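Local coordinates for protein polyhedrin (Simulium ubiquitum cypovirus, PDB 5A9A) that assembles into the crystalline matrix of viral occlusion bodies, the polyhedra, which probably shelter cypovirus particles outside the insect host, at residues A[129-133]-A[134-138]. Numbering follows the deposited sequence.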
loop_
_atom_site.group_PDB
_atom_site.type_symbol
_atom_site.label_atom_id
_atom_site.label_comp_id
_atom_site.label_asym_id
_atom_site.label_seq_id
_atom_site.Cartn_x
_atom_site.Cartn_y
_atom_site.Cartn_z
ATOM N N LEU A 129 4.426 -17.064 -2.989
ATOM C CA LEU A 129 3.772 -17.645 -4.156
ATOM C C LEU A 129 3.115 -18.960 -3.737
ATOM O O LEU A 129 3.530 -19.574 -2.754
ATOM C CB LEU A 129 4.789 -17.902 -5.271
ATOM C CG LEU A 129 5.506 -16.683 -5.859
ATOM C CD1 LEU A 129 6.741 -17.112 -6.637
ATOM C CD2 LEU A 129 4.574 -15.866 -6.745
ATOM N N ASN A 130 2.095 -19.395 -4.475
ATOM C CA ASN A 130 1.398 -20.632 -4.137
ATOM C C ASN A 130 1.854 -21.835 -4.964
ATOM O O ASN A 130 1.260 -22.912 -4.888
ATOM C CB ASN A 130 -0.122 -20.459 -4.246
ATOM C CG ASN A 130 -0.553 -19.869 -5.572
ATOM O OD1 ASN A 130 0.036 -20.148 -6.615
ATOM N ND2 ASN A 130 -1.590 -19.042 -5.536
ATOM N N HIS A 131 2.898 -21.648 -5.763
ATOM C CA HIS A 131 3.582 -22.782 -6.373
ATOM C C HIS A 131 5.092 -22.597 -6.280
ATOM O O HIS A 131 5.590 -21.478 -6.171
ATOM C CB HIS A 131 3.160 -22.990 -7.831
ATOM C CG HIS A 131 3.438 -24.374 -8.340
ATOM N ND1 HIS A 131 4.675 -24.765 -8.796
ATOM C CD2 HIS A 131 2.636 -25.461 -8.448
ATOM C CE1 HIS A 131 4.628 -26.031 -9.170
ATOM N NE2 HIS A 131 3.403 -26.477 -8.967
ATOM N N GLU A 132 5.804 -23.714 -6.316
ATOM C CA GLU A 132 7.257 -23.736 -6.222
ATOM C C GLU A 132 7.915 -22.909 -7.333
ATOM O O GLU A 132 8.981 -22.321 -7.147
ATOM C CB GLU A 132 7.720 -25.194 -6.284
ATOM C CG GLU A 132 9.123 -25.416 -6.803
ATOM C CD GLU A 132 9.469 -26.893 -6.877
ATOM O OE1 GLU A 132 9.057 -27.648 -5.968
ATOM O OE2 GLU A 132 10.138 -27.304 -7.849
ATOM N N ASP A 133 7.256 -22.870 -8.486
ATOM C CA ASP A 133 7.746 -22.173 -9.669
ATOM C C ASP A 133 6.710 -21.121 -10.050
ATOM O O ASP A 133 5.546 -21.449 -10.267
ATOM C CB ASP A 133 7.926 -23.172 -10.813
ATOM C CG ASP A 133 8.647 -22.580 -12.006
ATOM O OD1 ASP A 133 8.226 -21.515 -12.499
ATOM O OD2 ASP A 133 9.644 -23.186 -12.452
ATOM N N TRP A 134 7.126 -19.860 -10.129
ATOM C CA TRP A 134 6.182 -18.768 -10.370
ATOM C C TRP A 134 5.400 -18.964 -11.665
ATOM O O TRP A 134 4.291 -18.449 -11.817
ATOM C CB TRP A 134 6.904 -17.416 -10.402
ATOM C CG TRP A 134 7.748 -17.190 -11.621
ATOM C CD1 TRP A 134 9.071 -17.497 -11.773
ATOM C CD2 TRP A 134 7.330 -16.596 -12.858
ATOM N NE1 TRP A 134 9.500 -17.132 -13.027
ATOM C CE2 TRP A 134 8.450 -16.585 -13.716
ATOM C CE3 TRP A 134 6.116 -16.083 -13.327
ATOM C CZ2 TRP A 134 8.393 -16.075 -15.013
ATOM C CZ3 TRP A 134 6.060 -15.579 -14.616
ATOM C CH2 TRP A 134 7.193 -15.577 -15.444
ATOM N N ARG A 135 5.977 -19.714 -12.597
ATOM C CA ARG A 135 5.350 -19.912 -13.899
ATOM C C ARG A 135 4.125 -20.823 -13.819
ATOM O O ARG A 135 3.371 -20.936 -14.788
ATOM C CB ARG A 135 6.370 -20.456 -14.903
ATOM C CG ARG A 135 7.489 -19.464 -15.217
ATOM C CD ARG A 135 8.640 -20.107 -15.979
ATOM N NE ARG A 135 9.329 -21.115 -15.178
ATOM C CZ ARG A 135 10.420 -21.768 -15.567
ATOM N NH1 ARG A 135 10.964 -21.520 -16.751
ATOM N NH2 ARG A 135 10.972 -22.671 -14.767
ATOM N N ARG A 136 3.927 -21.468 -12.669
ATOM C CA ARG A 136 2.714 -22.250 -12.430
ATOM C C ARG A 136 1.878 -21.649 -11.304
ATOM O O ARG A 136 0.857 -22.214 -10.906
ATOM C CB ARG A 136 3.047 -23.697 -12.064
ATOM C CG ARG A 136 3.761 -24.490 -13.140
ATOM C CD ARG A 136 3.700 -25.975 -12.817
ATOM N NE ARG A 136 4.694 -26.755 -13.547
ATOM C CZ ARG A 136 5.869 -27.128 -13.047
ATOM N NH1 ARG A 136 6.210 -26.792 -11.810
ATOM N NH2 ARG A 136 6.709 -27.841 -13.784
ATOM N N ALA A 137 2.316 -20.511 -10.780
ATOM C CA ALA A 137 1.605 -19.864 -9.684
ATOM C C ALA A 137 0.430 -19.052 -10.220
ATOM O O ALA A 137 0.442 -18.599 -11.363
ATOM C CB ALA A 137 2.547 -18.978 -8.894
ATOM N N ARG A 138 -0.590 -18.885 -9.386
ATOM C CA ARG A 138 -1.766 -18.105 -9.751
ATOM C C ARG A 138 -2.154 -17.185 -8.597
ATOM O O ARG A 138 -1.516 -17.193 -7.541
ATOM C CB ARG A 138 -2.944 -19.025 -10.098
ATOM C CG ARG A 138 -2.892 -19.633 -11.498
ATOM C CD ARG A 138 -2.027 -20.884 -11.560
ATOM N NE ARG A 138 -2.050 -21.491 -12.890
ATOM C CZ ARG A 138 -1.243 -21.148 -13.889
ATOM N NH1 ARG A 138 -0.330 -20.196 -13.721
ATOM N NH2 ARG A 138 -1.342 -21.762 -15.061
HETATM O O HOH W 1 1.024 -17.266 -6.191
HETATM O O HOH W 2 9.881 -19.541 -8.965
#
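Asp133 and Arg135 meet in a side-on salt bridge, carboxylate and guanidinium nearly coplanar at 16°. Arg135 NE reaches Asp133 OD1 at 2.9 Å, while Arg135 NH2 comes to the syn lone pair of Asp133 OD2 at 2.7 Å, almost straight. The chain of Arg135 bends at chi3 (-65°) to bring this edge round, and its NH1 hydrogen-bonds to Gly236 O of the second subunit. On its anti lone pair, Asp133 OD1 also takes the backbone N of Arg135 (2.9 Å), so two donors grip one oxygen and hold the carboxylate's rotation. Arg135 CG meanwhile rests over the middle of one face of the Trp134 indole, whose NE1 bonds to Asn222 O of the second subunit.

His131 swings its ring away from its own backbone N (chi1 -160°), and Arg136 CB sits over the ring centre in a CH-pi contact, 3.8 Å from the centroid. Asp133 N donates to His131 ND1 in the ring plane, fixing the imidazole's turn. The Asn130 amide bridges the two ends of this stretch: OD1 accepts Arg138 N on an in-plane lone pair (3.1 Å), and ND2 returns a more bent bond to Arg138 O (2.7 Å) while also bonding Glu122 OE1 on strand 120-124. A water links that same carbonyl to Asn130 N. Leu129 CD1 packs on Trp134 CB.

Asp133 thus forms an Asx turn leading into the 3-10 segment 134-136, overlapped by the backbone turn from Arg136 N to Asp133 O, in a loop between strands 120-124 and 145-146 at the interface with the second subunit.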